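Local coordinates for protein anti-sigma-I factor RsgI3 (Clostridium thermocellum, PDB 6QE7) that probably senses plant polysaccharides outside the cell through its pectin-binding PA14 dyad and, when they bind, releases the sigma factor SigI3 that it otherwise holds inactive, at residues A[14-19]-A[83-88]; A[121-126]-A[131-136]; A[162-167]-A[257-262]; A[270-275]-A[280-285]. All blocks are in the same frame, centred on the assembly; numbering follows the deposited sequence.

Contact 1 of 4, residues A[14-19]-A[83-88]; sequences MDFSRF and DKWKSQ
W85 and F16 reach one another through different first torsions. The indole swings out with CG anti to the backbone N of W85 (chi1 -160°), whereas the phenyl ring has CG anti to the carbonyl carbon and beside the backbone N of F16 (chi1 -54°), and the two side chains approach from opposite directions. They meet at their far corners: CZ of F16 lies 3.8 Å from CH2 of W85, and CE2 of F16 is 3.9 Å from CZ2 of W85. The planes are inclined by only 22°, yet the ring centroids stand 5.9 Å apart, so the rings are slid past each other and hardly overlap. Both segments belong to the first PA14 domain, a beta-sandwich of antiparallel strands; residues 14-18 lie in the loop between strands 6-11 and 19-25, F19 opens the second of these strands, and W85 centres an inverse gamma turn just beyond strand 79-84. Both aromatic side chains also touch E110 of strand 105-113, and each ring has an arginine in cation-pi contact, R49 for F16 and R73 for W85. Polar linkage across the contact passes through a single water in the plane of the indole, which accepts from NE1 of W85 at 3.0 Å and donates to O of M14 at 2.9 Å. Within the loop, OG of S17 is bonded to OD1 of D15 at 2.7 Å, on the syn side of a carboxylate whose OD2 accepts from the backbone N of Q253 in the second PA14 domain.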
# COMPACT_ATOMS: atom_id res chain seq x y z
N MET A 14 -1.70 0.84 6.18
CA MET A 14 -1.71 2.24 6.67
C MET A 14 -1.24 3.19 5.58
O MET A 14 -1.22 4.39 5.80
CB MET A 14 -0.91 2.36 7.97
CG MET A 14 0.60 2.35 7.89
SD MET A 14 0.86 2.08 9.75
CE MET A 14 2.60 1.58 9.73
N ASP A 15 -0.96 2.66 4.38
CA ASP A 15 -0.51 3.50 3.25
C ASP A 15 -1.42 3.34 2.05
O ASP A 15 -0.88 3.37 0.92
CB ASP A 15 0.88 3.08 2.78
CG ASP A 15 0.92 1.61 2.30
OD1 ASP A 15 -0.07 0.83 2.53
OD2 ASP A 15 1.95 1.27 1.70
N PHE A 16 -2.72 3.14 2.24
CA PHE A 16 -3.70 3.17 1.14
C PHE A 16 -3.36 2.05 0.17
O PHE A 16 -3.51 2.24 -1.02
CB PHE A 16 -3.74 4.52 0.39
CG PHE A 16 -3.98 5.64 1.38
CD1 PHE A 16 -5.21 5.78 1.98
CD2 PHE A 16 -2.94 6.45 1.79
CE1 PHE A 16 -5.43 6.78 2.91
CE2 PHE A 16 -3.14 7.44 2.75
CZ PHE A 16 -4.39 7.57 3.31
N SER A 17 -2.92 0.91 0.69
CA SER A 17 -2.87 -0.38 -0.03
C SER A 17 -3.70 -1.38 0.76
O SER A 17 -4.08 -1.11 1.98
CB SER A 17 -1.44 -0.88 -0.25
OG SER A 17 -0.84 -1.20 1.01
N ARG A 18 -4.00 -2.49 0.10
CA ARG A 18 -4.95 -3.54 0.57
C ARG A 18 -6.32 -2.91 0.77
O ARG A 18 -6.91 -2.99 1.86
CB ARG A 18 -4.44 -4.15 1.86
CG ARG A 18 -3.48 -5.29 1.63
CD ARG A 18 -3.09 -5.78 2.99
NE ARG A 18 -1.96 -6.68 2.96
CZ ARG A 18 -2.03 -7.97 2.65
NH1 ARG A 18 -3.18 -8.52 2.27
NH2 ARG A 18 -0.94 -8.71 2.73
N PHE A 19 -6.84 -2.37 -0.31
CA PHE A 19 -8.17 -1.74 -0.35
C PHE A 19 -9.20 -2.81 0.03
O PHE A 19 -9.08 -3.93 -0.45
CB PHE A 19 -8.42 -1.13 -1.73
CG PHE A 19 -9.87 -0.79 -1.90
CD1 PHE A 19 -10.44 0.27 -1.19
CD2 PHE A 19 -10.70 -1.60 -2.65
CE1 PHE A 19 -11.79 0.55 -1.28
CE2 PHE A 19 -12.06 -1.29 -2.76
CZ PHE A 19 -12.60 -0.24 -2.04
N ASP A 83 -1.10 18.77 7.93
CA ASP A 83 -0.09 17.77 7.52
C ASP A 83 0.53 17.26 8.80
O ASP A 83 1.52 17.79 9.23
CB ASP A 83 0.96 18.34 6.57
CG ASP A 83 1.80 17.25 5.91
OD1 ASP A 83 1.64 16.10 6.26
OD2 ASP A 83 2.61 17.57 5.05
N LYS A 84 -0.05 16.21 9.36
CA LYS A 84 0.45 15.64 10.63
C LYS A 84 0.45 14.12 10.51
O LYS A 84 -0.33 13.46 11.27
CB LYS A 84 -0.43 16.11 11.77
CG LYS A 84 -0.30 17.58 12.07
CD LYS A 84 1.08 18.01 12.42
CE LYS A 84 1.05 19.51 12.67
NZ LYS A 84 2.19 19.89 13.49
N TRP A 85 1.17 13.62 9.52
CA TRP A 85 1.16 12.18 9.21
C TRP A 85 2.15 11.46 10.11
O TRP A 85 3.32 11.34 9.75
CB TRP A 85 1.55 11.99 7.75
CG TRP A 85 1.11 10.66 7.23
CD1 TRP A 85 1.91 9.65 6.79
CD2 TRP A 85 -0.23 10.25 6.95
NE1 TRP A 85 1.14 8.61 6.34
CE2 TRP A 85 -0.16 8.97 6.32
CE3 TRP A 85 -1.48 10.77 7.22
CZ2 TRP A 85 -1.27 8.19 6.09
CZ3 TRP A 85 -2.61 10.01 6.94
CH2 TRP A 85 -2.50 8.74 6.35
N LYS A 86 1.73 11.07 11.30
CA LYS A 86 2.63 10.57 12.36
C LYS A 86 1.79 9.82 13.38
O LYS A 86 0.54 9.97 13.39
CB LYS A 86 3.41 11.69 13.06
CG LYS A 86 2.53 12.63 13.87
CD LYS A 86 3.25 13.84 14.37
CE LYS A 86 2.40 14.69 15.30
NZ LYS A 86 3.27 15.73 15.89
N SER A 87 2.52 9.09 14.19
CA SER A 87 2.10 8.37 15.39
C SER A 87 1.71 9.45 16.41
O SER A 87 2.53 10.36 16.74
CB SER A 87 3.20 7.45 15.84
OG SER A 87 2.86 6.82 17.03
N GLN A 88 0.46 9.42 16.85
CA GLN A 88 0.02 10.35 17.89
C GLN A 88 -1.23 9.78 18.56
O GLN A 88 -2.12 9.37 17.87
CB GLN A 88 -0.32 11.74 17.33
CG GLN A 88 -1.25 11.72 16.13
CD GLN A 88 -1.61 13.11 15.66
OE1 GLN A 88 -0.81 14.02 15.64
NE2 GLN A 88 -2.87 13.30 15.28
O HOH W 1 1.15 5.87 5.14

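Contact 2 of 4, residues A[121-126]-A[131-136]; sequences KLMWSS and KEIIPS
I134 is the bump of this contact, and the hollow it fills lies between L122 and the indole of W124. Its CG1 sits over the five-membered ring, 3.9 Å from the centroid and 16° off the normal, a CH-pi contact, while CG2 rests over the same face of the indole. CD1 of I134 bridges the two walls, 3.8 Å from CG of L122 and still close to the indole carbons. The P135 side chain crosses that of W124 at about a right angle, its CD 4.1 Å from CZ2 of W124.

The indole edge is filled by E132. Ring and carboxylate lie side by side, only 7° from coplanar, and NE1 of W124 donates to the anti lone pair of OE2 of E132 at 3.0 Å. R57 forms a salt bridge to that same oxygen, so two partners fix the carboxylate and, through it, the ring.

On the other side of the strand, M123 bends at chi3 (-72°) to lay its methyl across the lysine chain; CE of M123 is 3.5 Å from CE of K131. The ammonium of K131 pairs with E92. CD1 of I133 packs alongside M123, 4.0 Å from its CG.

W124 and E132 exchange backbone bonds as an antiparallel hydrogen-bonded pair, and N of I134 donates to O of L122. This is a beta hairpin whose short strand 132-133 pairs with 119-125, itself bonded to 60-69 and 29-31 in one sheet of the first PA14 beta-sandwich.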
# COMPACT_ATOMS: atom_id res chain seq x y z
N LYS A 121 -11.99 12.44 13.70
CA LYS A 121 -13.06 13.46 13.79
C LYS A 121 -12.64 14.70 13.04
O LYS A 121 -11.43 15.13 13.22
CB LYS A 121 -13.26 13.90 15.24
CG LYS A 121 -13.68 12.75 16.13
CD LYS A 121 -13.75 13.04 17.59
CE LYS A 121 -13.97 11.73 18.30
NZ LYS A 121 -14.70 11.92 19.56
N LEU A 122 -13.58 15.23 12.26
CA LEU A 122 -13.39 16.47 11.47
C LEU A 122 -14.42 17.51 11.94
O LEU A 122 -15.60 17.25 11.79
CB LEU A 122 -13.58 16.16 9.99
CG LEU A 122 -13.53 17.35 9.05
CD1 LEU A 122 -12.17 18.00 9.10
CD2 LEU A 122 -13.85 16.95 7.62
N MET A 123 -13.96 18.67 12.39
CA MET A 123 -14.81 19.76 12.90
C MET A 123 -14.53 21.04 12.13
O MET A 123 -13.62 21.09 11.31
CB MET A 123 -14.52 19.93 14.39
CG MET A 123 -14.74 18.67 15.13
SD MET A 123 -14.59 18.85 16.85
CE MET A 123 -12.85 19.09 17.14
N TRP A 124 -15.39 22.04 12.29
CA TRP A 124 -15.19 23.38 11.72
C TRP A 124 -15.83 24.41 12.65
O TRP A 124 -16.67 24.05 13.42
CB TRP A 124 -15.73 23.53 10.30
CG TRP A 124 -17.21 23.48 10.13
CD1 TRP A 124 -18.15 23.20 11.08
CD2 TRP A 124 -17.89 23.54 8.88
NE1 TRP A 124 -19.37 23.07 10.49
CE2 TRP A 124 -19.25 23.33 9.15
CE3 TRP A 124 -17.50 23.83 7.58
CZ2 TRP A 124 -20.22 23.40 8.17
CZ3 TRP A 124 -18.47 23.89 6.60
CH2 TRP A 124 -19.81 23.66 6.90
N SER A 125 -15.41 25.65 12.52
CA SER A 125 -15.84 26.83 13.29
C SER A 125 -15.64 28.04 12.39
O SER A 125 -14.90 27.92 11.36
CB SER A 125 -15.11 26.92 14.61
OG SER A 125 -13.79 27.41 14.44
N SER A 126 -16.38 29.13 12.70
CA SER A 126 -16.22 30.50 12.12
C SER A 126 -16.90 31.54 13.02
O SER A 126 -17.31 31.19 14.19
CB SER A 126 -16.71 30.60 10.67
OG SER A 126 -18.04 30.19 10.51
N LYS A 131 -18.46 25.75 16.90
CA LYS A 131 -17.57 24.65 16.58
C LYS A 131 -18.43 23.40 16.62
O LYS A 131 -18.97 23.16 17.69
CB LYS A 131 -16.43 24.56 17.58
CG LYS A 131 -15.34 23.59 17.19
CD LYS A 131 -14.38 23.33 18.32
CE LYS A 131 -13.22 22.45 17.92
NZ LYS A 131 -12.21 22.34 19.01
N GLU A 132 -18.58 22.69 15.50
CA GLU A 132 -19.24 21.38 15.50
C GLU A 132 -18.43 20.41 14.64
O GLU A 132 -17.66 20.91 13.80
CB GLU A 132 -20.66 21.61 14.97
CG GLU A 132 -20.70 22.31 13.64
CD GLU A 132 -22.06 22.41 12.94
OE1 GLU A 132 -23.05 22.18 13.60
OE2 GLU A 132 -22.11 22.75 11.70
N ILE A 133 -18.63 19.10 14.83
CA ILE A 133 -18.53 18.04 13.79
C ILE A 133 -19.14 18.52 12.48
O ILE A 133 -20.33 18.86 12.44
CB ILE A 133 -19.19 16.72 14.25
CG1 ILE A 133 -18.53 16.12 15.49
CG2 ILE A 133 -19.21 15.74 13.09
CD1 ILE A 133 -17.13 15.51 15.20
N ILE A 134 -18.41 18.44 11.37
CA ILE A 134 -19.01 18.93 10.11
C ILE A 134 -20.16 18.00 9.80
O ILE A 134 -19.96 16.80 9.59
CB ILE A 134 -18.04 19.03 8.93
CG1 ILE A 134 -16.80 19.86 9.25
CG2 ILE A 134 -18.74 19.57 7.68
CD1 ILE A 134 -15.90 20.14 8.05
N PRO A 135 -21.39 18.51 9.64
CA PRO A 135 -22.54 17.64 9.46
C PRO A 135 -22.81 17.20 8.03
O PRO A 135 -22.25 17.78 7.11
CB PRO A 135 -23.67 18.51 10.00
CG PRO A 135 -23.26 19.88 9.57
CD PRO A 135 -21.76 19.93 9.78
N SER A 136 -23.64 16.16 7.87
CA SER A 136 -23.86 15.46 6.59
C SER A 136 -24.54 16.40 5.63
O SER A 136 -24.36 16.22 4.43
CB SER A 136 -24.67 14.19 6.71
OG SER A 136 -25.88 14.42 7.39
O HOH W 2 -17.43 15.53 9.86

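Contact 3 of 4, residues A[162-167]-A[257-262]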
# COMPACT_ATOMS: atom_id res chain seq x y z
N ALA A 162 19.72 -14.54 -21.80
CA ALA A 162 20.12 -14.52 -20.37
C ALA A 162 20.35 -13.09 -19.90
O ALA A 162 20.82 -13.00 -18.78
CB ALA A 162 21.38 -15.29 -20.12
N GLU A 163 20.03 -12.06 -20.70
CA GLU A 163 20.51 -10.67 -20.50
C GLU A 163 19.31 -9.73 -20.42
O GLU A 163 19.52 -8.54 -20.53
CB GLU A 163 21.49 -10.29 -21.62
CG GLU A 163 22.90 -10.85 -21.39
CD GLU A 163 24.09 -10.30 -22.19
OE1 GLU A 163 23.89 -9.50 -23.15
OE2 GLU A 163 25.25 -10.69 -21.84
N LEU A 164 18.12 -10.26 -20.16
CA LEU A 164 16.86 -9.49 -20.01
C LEU A 164 16.69 -8.58 -21.24
O LEU A 164 16.06 -7.47 -21.12
CB LEU A 164 16.88 -8.72 -18.68
CG LEU A 164 17.05 -9.61 -17.44
CD1 LEU A 164 17.43 -8.80 -16.20
CD2 LEU A 164 15.79 -10.41 -17.18
N LYS A 165 17.07 -9.08 -22.43
CA LYS A 165 16.94 -8.25 -23.68
C LYS A 165 15.67 -8.58 -24.46
O LYS A 165 14.84 -7.70 -24.65
CB LYS A 165 18.21 -8.37 -24.53
CG LYS A 165 19.39 -7.52 -24.08
CD LYS A 165 20.52 -7.44 -25.11
CE LYS A 165 21.82 -7.20 -24.38
NZ LYS A 165 22.95 -6.93 -25.29
N ASP A 166 15.50 -9.80 -24.96
CA ASP A 166 14.43 -10.13 -25.93
C ASP A 166 13.17 -10.54 -25.16
O ASP A 166 13.14 -11.69 -24.62
CB ASP A 166 14.87 -11.27 -26.86
CG ASP A 166 13.74 -11.65 -27.80
OD1 ASP A 166 13.00 -10.76 -28.20
OD2 ASP A 166 13.65 -12.83 -28.15
N LYS A 167 12.16 -9.67 -25.08
CA LYS A 167 11.02 -9.92 -24.16
C LYS A 167 10.02 -10.81 -24.88
O LYS A 167 9.68 -10.50 -25.95
CB LYS A 167 10.31 -8.64 -23.70
CG LYS A 167 9.18 -8.88 -22.70
CD LYS A 167 8.21 -7.71 -22.56
CE LYS A 167 8.85 -6.53 -21.87
NZ LYS A 167 8.25 -5.25 -22.31
N LYS A 257 11.77 -5.98 -6.71
CA LYS A 257 12.25 -6.43 -8.04
C LYS A 257 13.13 -7.65 -7.80
O LYS A 257 13.98 -7.65 -6.85
CB LYS A 257 12.93 -5.30 -8.80
CG LYS A 257 13.36 -5.68 -10.23
CD LYS A 257 13.69 -4.47 -11.13
CE LYS A 257 14.81 -3.63 -10.55
NZ LYS A 257 15.25 -2.56 -11.49
N VAL A 258 12.86 -8.70 -8.58
CA VAL A 258 13.66 -9.93 -8.63
C VAL A 258 13.99 -10.19 -10.10
O VAL A 258 13.06 -10.16 -10.98
CB VAL A 258 12.96 -11.14 -7.96
CG1 VAL A 258 13.80 -12.43 -8.03
CG2 VAL A 258 12.67 -10.89 -6.50
N GLU A 259 15.27 -10.46 -10.36
CA GLU A 259 15.81 -10.84 -11.70
C GLU A 259 16.51 -12.21 -11.58
O GLU A 259 17.25 -12.48 -10.59
CB GLU A 259 16.68 -9.73 -12.30
CG GLU A 259 15.95 -8.48 -12.79
CD GLU A 259 16.78 -7.27 -13.25
OE1 GLU A 259 18.01 -7.25 -13.02
OE2 GLU A 259 16.18 -6.32 -13.75
N TYR A 260 16.26 -13.06 -12.57
CA TYR A 260 16.78 -14.44 -12.66
C TYR A 260 17.33 -14.65 -14.08
O TYR A 260 16.67 -14.33 -15.06
CB TYR A 260 15.68 -15.48 -12.42
CG TYR A 260 16.14 -16.91 -12.60
CD1 TYR A 260 17.13 -17.40 -11.77
CD2 TYR A 260 15.66 -17.75 -13.58
CE1 TYR A 260 17.60 -18.69 -11.89
CE2 TYR A 260 16.19 -19.03 -13.77
CZ TYR A 260 17.15 -19.52 -12.91
OH TYR A 260 17.70 -20.78 -12.98
N CYS A 261 18.49 -15.26 -14.18
CA CYS A 261 18.98 -15.73 -15.48
C CYS A 261 19.41 -17.20 -15.33
O CYS A 261 19.97 -17.62 -14.36
CB CYS A 261 20.01 -14.77 -16.05
SG CYS A 261 21.57 -14.72 -15.15
N ASN A 262 18.99 -17.96 -16.29
CA ASN A 262 19.43 -19.34 -16.54
C ASN A 262 20.59 -19.35 -17.53
O ASN A 262 20.51 -18.65 -18.56
CB ASN A 262 18.25 -20.08 -17.16
CG ASN A 262 18.42 -21.52 -16.84
OD1 ASN A 262 18.52 -21.81 -15.64
ND2 ASN A 262 18.53 -22.35 -17.87
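In the second PA14 domain, a beta-sandwich, the loop joining strands 154-159 and 167-173 folds over strand 254-263, and this contact is where it lands. No hydrogen bond crosses between residues 162-167 and 257-262; across these segments the loop meets the strand by van der Waals contact, chiefly at E259 and C261, whose CB atoms point to it. The loop itself is shaped by D161, whose carboxylate accepts from the backbone N atoms of E163, K165 and D166, and by S195, whose OG takes the N-H of L164.

A162 lies beside C261, near the far end of the strand. Its carbonyl oxygen, O of A162, lies 3.4 Å from CB of C261, and its methyl group, CB of A162, is 3.8 Å from the backbone O of N262. SG of C261, placed between its own backbone N and carbonyl carbon (chi1 68°), stands farther from that oxygen, 4.1 Å from O of A162.

L164 has a left-handed backbone conformation (phi 53°, psi 37°); its CB points toward the strand, and its side chain crosses that of E259 obliquely. The carboxylate it meets is already engaged: OE2 of E259 is bridged to R197 of the adjoining strand 193-202. Methyl CD1 of L164 packs against this carboxylate held from elsewhere, 3.7 Å from CG, 3.6 Å from OE1 and 3.4 Å from CD of E259.

Contact 4 of 4, residues A[270-275]-A[280-285]; sequences KLLWSS and KEVVPS
W273 reaches across to E281, V283 and P284, and its indole can be followed outward atom by atom. CB of W273 lies 3.9 Å from CG2 of V283. The first torsion sets CG between the backbone N and the carbonyl carbon (chi1 62°), which turns the ring along the partner segment, and CG of W273 approaches the same methyl, CG2 of V283, at 3.7 Å. CD1 runs beside CG of E281. Next, NE1 of W273 donates to OE2 of E281 at 2.9 Å, nearly straight at 170°; the bond uses the anti lone pair of OE2 and lies in the ring plane. E281 takes up the matching first torsion, so carboxylate and indole lie side by side and almost coplanar. Farther out, the benzo ring has CG1 of V283 squarely over its face, 4.0 Å from the centroid and 3° off the normal, in a CH-pi contact. At the tip, CZ2 of W273 abuts CD of P284 at 3.6 Å, the proline crossing at about a right angle.

Behind the ring the backbones are tied as well: W273 and E281 form an antiparallel hydrogen-bonded pair, and N of V283 donates to O of L271 at 3.0 Å.

Strand 281-282 is an outer partner of 268-274, which pairs also with 177-179 and with 208-216, where Y210 meets the indole; I202 of strand 193-202, in the facing sheet, touches both W273 and V283.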
# COMPACT_ATOMS: atom_id res chain seq x y z
N LYS A 270 13.49 -20.05 -6.13
CA LYS A 270 12.54 -19.79 -5.00
C LYS A 270 12.98 -18.49 -4.33
O LYS A 270 14.20 -18.31 -4.24
CB LYS A 270 12.56 -20.93 -3.98
CG LYS A 270 12.00 -22.28 -4.42
CD LYS A 270 12.30 -23.44 -3.46
CE LYS A 270 11.41 -24.68 -3.59
NZ LYS A 270 10.95 -24.97 -4.98
N LEU A 271 12.03 -17.63 -3.88
CA LEU A 271 12.30 -16.44 -3.00
C LEU A 271 11.65 -16.76 -1.67
O LEU A 271 10.44 -17.10 -1.66
CB LEU A 271 11.79 -15.13 -3.62
CG LEU A 271 11.95 -13.87 -2.77
CD1 LEU A 271 13.41 -13.44 -2.69
CD2 LEU A 271 11.10 -12.75 -3.28
N LEU A 272 12.48 -16.82 -0.63
CA LEU A 272 12.04 -17.09 0.74
C LEU A 272 12.26 -15.84 1.58
O LEU A 272 13.16 -15.08 1.24
CB LEU A 272 12.88 -18.25 1.27
CG LEU A 272 12.78 -19.49 0.38
CD1 LEU A 272 14.06 -19.70 -0.42
CD2 LEU A 272 12.42 -20.72 1.21
N TRP A 273 11.58 -15.76 2.70
CA TRP A 273 11.90 -14.79 3.76
C TRP A 273 11.92 -15.45 5.14
O TRP A 273 11.32 -16.56 5.38
CB TRP A 273 10.94 -13.58 3.74
CG TRP A 273 9.48 -13.88 3.99
CD1 TRP A 273 8.89 -15.07 4.29
CD2 TRP A 273 8.41 -12.94 3.91
NE1 TRP A 273 7.56 -14.91 4.45
CE2 TRP A 273 7.22 -13.63 4.18
CE3 TRP A 273 8.35 -11.57 3.67
CZ2 TRP A 273 5.99 -13.00 4.23
CZ3 TRP A 273 7.12 -10.95 3.69
CH2 TRP A 273 5.97 -11.66 3.95
N SER A 274 12.55 -14.72 6.04
CA SER A 274 12.64 -15.11 7.45
C SER A 274 12.82 -13.85 8.28
O SER A 274 13.37 -12.82 7.75
CB SER A 274 13.79 -16.11 7.63
OG SER A 274 15.07 -15.47 7.53
N SER A 275 12.53 -13.95 9.56
CA SER A 275 12.81 -12.86 10.51
C SER A 275 12.68 -13.42 11.91
O SER A 275 12.33 -14.58 11.99
CB SER A 275 11.94 -11.67 10.28
OG SER A 275 10.63 -11.87 10.77
N LYS A 280 11.12 -19.26 8.37
CA LYS A 280 11.59 -19.30 6.95
C LYS A 280 10.53 -19.95 6.10
O LYS A 280 10.02 -20.98 6.46
CB LYS A 280 12.92 -20.00 6.76
CG LYS A 280 13.55 -19.88 5.36
CD LYS A 280 15.07 -19.81 5.41
CE LYS A 280 15.71 -21.14 5.66
NZ LYS A 280 16.50 -21.53 4.47
N GLU A 281 10.16 -19.28 5.01
CA GLU A 281 9.20 -19.84 4.07
C GLU A 281 9.41 -19.19 2.70
O GLU A 281 9.95 -18.06 2.64
CB GLU A 281 7.78 -19.70 4.64
CG GLU A 281 7.35 -18.24 4.87
CD GLU A 281 5.87 -18.01 5.17
OE1 GLU A 281 5.15 -18.98 5.46
OE2 GLU A 281 5.44 -16.81 5.11
N VAL A 282 8.88 -19.83 1.67
CA VAL A 282 8.63 -19.18 0.37
C VAL A 282 7.74 -17.94 0.64
O VAL A 282 6.73 -18.07 1.34
CB VAL A 282 8.00 -20.17 -0.64
CG1 VAL A 282 7.64 -19.46 -1.94
CG2 VAL A 282 8.92 -21.36 -0.94
N VAL A 283 8.11 -16.75 0.15
CA VAL A 283 7.22 -15.58 0.34
C VAL A 283 5.89 -15.92 -0.32
O VAL A 283 5.86 -16.31 -1.51
CB VAL A 283 7.83 -14.32 -0.24
CG1 VAL A 283 6.93 -13.16 0.06
CG2 VAL A 283 9.26 -14.12 0.27
N PRO A 284 4.78 -15.80 0.44
CA PRO A 284 3.47 -16.26 -0.01
C PRO A 284 2.86 -15.27 -0.99
O PRO A 284 3.13 -14.12 -0.92
CB PRO A 284 2.60 -16.41 1.26
CG PRO A 284 3.46 -16.03 2.40
CD PRO A 284 4.78 -15.49 1.87
N SER A 285 2.01 -15.76 -1.88
CA SER A 285 1.29 -14.91 -2.85
C SER A 285 0.50 -13.82 -2.13
O SER A 285 0.41 -12.71 -2.65
CB SER A 285 0.40 -15.73 -3.68
OG SER A 285 -0.02 -14.97 -4.82

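In the fold
Contacts 2 and 4 are equivalent hairpins in the two PA14 domains, about 47 Å apart between centres and on opposite sides of the chain's centre. Each joins main-chain bonding to a tryptophan gripped by a glutamate and an aliphatic residue, partly buried; isoleucine gives way to valine from the first to the second. Contacts 1 and 3 each involve the loop after the first strand of a domain, yet differ: contact 1 is at the surface, aromatic and water-bridged, whereas contact 3 is buried, with a leucine methyl against a carboxylate and a carbonyl against a cysteine CB. Contacts 3 and 4 touch directly, V258 CG2 packing 4.0 Å from L271 CD2, so the two sheets of the second sandwich meet there.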